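Local coordinates for DUF4847 domain-containing protein (Bacteroides vulgatus, PDB 4ZGF) that is of unknown function but binds calcium ions and probably has a calycin-type, lipocalin-like fold, at residues Trp11-Lys19 with Asn26-Met34. Sequence-based numbering, arbitrary orientation.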
# COMPACT_ATOMS: atom_id res chain seq x y z
N TRP A 11 -1.12 -8.67 3.62
CA TRP A 11 -0.57 -7.34 3.84
C TRP A 11 -1.72 -6.34 4.00
O TRP A 11 -2.60 -6.25 3.15
CB TRP A 11 0.33 -6.94 2.66
CG TRP A 11 1.66 -7.63 2.58
CD1 TRP A 11 2.03 -8.53 1.63
CD2 TRP A 11 2.79 -7.46 3.45
NE1 TRP A 11 3.34 -8.90 1.82
CE2 TRP A 11 3.84 -8.25 2.93
CE3 TRP A 11 3.02 -6.73 4.62
CZ2 TRP A 11 5.10 -8.30 3.51
CZ3 TRP A 11 4.28 -6.79 5.19
CH2 TRP A 11 5.29 -7.56 4.64
N HIS A 12 -1.68 -5.57 5.09
CA HIS A 12 -2.70 -4.61 5.47
C HIS A 12 -2.14 -3.20 5.39
O HIS A 12 -1.00 -2.96 5.82
CB HIS A 12 -3.14 -4.89 6.92
CG HIS A 12 -3.77 -6.21 7.14
ND1 HIS A 12 -5.13 -6.40 7.08
CD2 HIS A 12 -3.21 -7.41 7.43
CE1 HIS A 12 -5.37 -7.66 7.35
NE2 HIS A 12 -4.23 -8.30 7.55
N VAL A 13 -2.91 -2.25 4.86
CA VAL A 13 -2.37 -0.89 4.71
C VAL A 13 -2.15 -0.22 6.07
O VAL A 13 -2.99 -0.23 6.96
CB VAL A 13 -3.34 -0.03 3.87
CG1 VAL A 13 -2.95 1.43 3.88
CG2 VAL A 13 -3.36 -0.54 2.44
N VAL A 14 -0.96 0.38 6.17
CA VAL A 14 -0.60 1.27 7.28
C VAL A 14 -0.94 2.71 6.90
O VAL A 14 -1.76 3.37 7.55
CB VAL A 14 0.87 1.09 7.70
CG1 VAL A 14 1.25 2.08 8.79
CG2 VAL A 14 1.13 -0.33 8.14
N ASP A 15 -0.30 3.25 5.85
CA ASP A 15 -0.59 4.62 5.39
C ASP A 15 0.10 4.81 4.04
O ASP A 15 0.85 3.94 3.56
CB ASP A 15 -0.07 5.67 6.43
CG ASP A 15 -0.86 6.98 6.51
OD1 ASP A 15 -1.51 7.36 5.51
OD2 ASP A 15 -0.76 7.62 7.59
N PHE A 16 -0.22 5.96 3.47
CA PHE A 16 0.48 6.51 2.30
C PHE A 16 1.48 7.52 2.82
O PHE A 16 1.16 8.28 3.72
CB PHE A 16 -0.53 7.20 1.38
CG PHE A 16 -1.56 6.27 0.78
CD1 PHE A 16 -2.71 5.94 1.47
CD2 PHE A 16 -1.41 5.74 -0.50
CE1 PHE A 16 -3.68 5.09 0.93
CE2 PHE A 16 -2.38 4.92 -1.06
CZ PHE A 16 -3.50 4.60 -0.35
N TYR A 17 2.69 7.52 2.28
CA TYR A 17 3.77 8.35 2.79
C TYR A 17 4.25 9.30 1.72
O TYR A 17 4.41 8.92 0.55
CB TYR A 17 4.94 7.47 3.27
CG TYR A 17 4.61 6.70 4.54
CD1 TYR A 17 3.73 5.64 4.53
CD2 TYR A 17 5.17 7.06 5.76
CE1 TYR A 17 3.39 4.96 5.67
CE2 TYR A 17 4.87 6.36 6.92
CZ TYR A 17 3.97 5.33 6.88
OH TYR A 17 3.59 4.62 8.00
N GLY A 18 4.48 10.54 2.11
CA GLY A 18 5.02 11.56 1.22
C GLY A 18 6.33 12.10 1.73
O GLY A 18 6.84 11.73 2.78
N LYS A 19 6.93 13.00 0.94
CA LYS A 19 8.23 13.59 1.31
C LYS A 19 9.21 12.48 1.65
O LYS A 19 9.96 12.57 2.63
CB LYS A 19 8.12 14.56 2.52
CG LYS A 19 7.17 15.73 2.31
CD LYS A 19 7.11 16.66 3.53
CE LYS A 19 5.94 17.64 3.47
NZ LYS A 19 5.82 18.50 4.69
N ASN A 26 11.94 6.22 5.09
CA ASN A 26 11.27 7.20 5.91
C ASN A 26 10.46 8.13 5.04
O ASN A 26 10.69 8.29 3.83
CB ASN A 26 12.28 7.95 6.77
CG ASN A 26 11.69 8.49 8.10
OD1 ASN A 26 10.50 8.39 8.40
ND2 ASN A 26 12.58 8.94 8.93
N GLY A 27 9.49 8.77 5.66
CA GLY A 27 8.56 9.66 5.00
C GLY A 27 7.48 10.10 5.96
O GLY A 27 7.49 9.72 7.15
N GLU A 28 6.55 10.91 5.45
CA GLU A 28 5.51 11.50 6.28
C GLU A 28 4.20 10.75 6.07
O GLU A 28 3.71 10.71 4.94
CB GLU A 28 5.32 12.98 5.94
CG GLU A 28 4.30 13.69 6.85
CD GLU A 28 4.00 15.15 6.52
OE1 GLU A 28 4.75 15.80 5.74
OE2 GLU A 28 3.00 15.67 7.07
N PRO A 29 3.62 10.16 7.11
CA PRO A 29 2.38 9.36 6.94
C PRO A 29 1.19 10.28 6.74
O PRO A 29 0.81 11.03 7.64
CB PRO A 29 2.29 8.58 8.25
CG PRO A 29 2.96 9.47 9.26
CD PRO A 29 4.09 10.14 8.52
N LYS A 30 0.56 10.22 5.56
CA LYS A 30 -0.45 11.18 5.14
C LYS A 30 -1.67 11.21 6.06
O LYS A 30 -2.06 12.29 6.52
CB LYS A 30 -0.88 10.83 3.71
CG LYS A 30 -1.98 11.71 3.18
CD LYS A 30 -2.34 11.39 1.73
CE LYS A 30 -3.51 12.23 1.25
NZ LYS A 30 -3.80 11.94 -0.18
N TYR A 31 -2.31 10.06 6.26
CA TYR A 31 -3.59 10.08 6.98
C TYR A 31 -3.39 10.13 8.49
O TYR A 31 -4.21 10.74 9.18
CB TYR A 31 -4.49 8.94 6.49
CG TYR A 31 -4.94 9.21 5.06
CD1 TYR A 31 -5.84 10.23 4.82
CD2 TYR A 31 -4.45 8.49 3.98
CE1 TYR A 31 -6.27 10.52 3.54
CE2 TYR A 31 -4.87 8.76 2.68
CZ TYR A 31 -5.79 9.78 2.46
OH TYR A 31 -6.22 10.12 1.20
N ASN A 32 -2.30 9.54 9.01
CA ASN A 32 -2.01 9.75 10.42
C ASN A 32 -1.68 11.22 10.70
O ASN A 32 -2.10 11.76 11.73
CB ASN A 32 -0.89 8.82 10.87
CG ASN A 32 -1.40 7.40 11.10
OD1 ASN A 32 -2.01 7.11 12.14
ND2 ASN A 32 -1.17 6.52 10.14
N ALA A 33 -0.96 11.88 9.79
CA ALA A 33 -0.73 13.33 9.95
C ALA A 33 -2.04 14.08 9.87
O ALA A 33 -2.30 15.00 10.65
CB ALA A 33 0.26 13.85 8.94
N MSE A 34 -2.90 13.72 8.91
CA MSE A 34 -4.19 14.41 8.77
C MSE A 34 -5.01 14.31 10.03
O MSE A 34 -5.63 15.29 10.46
CB MSE A 34 -4.96 13.83 7.57
CG MSE A 34 -6.18 14.67 7.26
SE MSE A 34 -7.22 13.89 5.77
CE MSE A 34 -5.87 14.08 4.40
O HOH W 1 -2.10 3.75 10.19
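Swung to a chi1 of -150°, well short of fully anti to its backbone N, Asp15 lays its carboxylate against the first turn of the helix that begins at Lys30, while Asn32, its CG beside the backbone N (chi1 -78°), curls its amide back to the same group. Asp15 thus exemplifies a strand side chain accepting backbone N-H groups from the first turn of a helix. OD1 takes Tyr31 N on its syn lone pair at 2.9 Å, and Phe16 N meets it on the anti side, tilted out of the carboxylate plane. OD2 is gripped twice by Asn32: the backbone N arrives on the syn side at 2.8 Å, and ND2 comes from above the carboxylate plane. Four N-H donors therefore fix the group's rotation, and the helix N-terminus would probably favour its negative charge. Replacing Asp15 with an alanine would probably leave the N-H groups of Tyr31 and Asn32 without this acceptor and the Asn32 amide freer to turn. A water bridges Val14 O and Asn32 ND2. Next to this carboxylate, Lys30 N points almost straight at Phe16 O (2.7 Å), and Gly18 and Glu28 form an antiparallel hydrogen-bonded pair. Pro29, at the N-cap, sets its CA over one face of the Tyr17 ring, a CH-pi contact. The hairpin of strands 11-21 and 26-29 runs into helix 30-35, whose Tyr31 packs on helix 40-54 and bonds through OH to Glu104 of helix 100-111, while strand 132-136 pairs with strand 11-21.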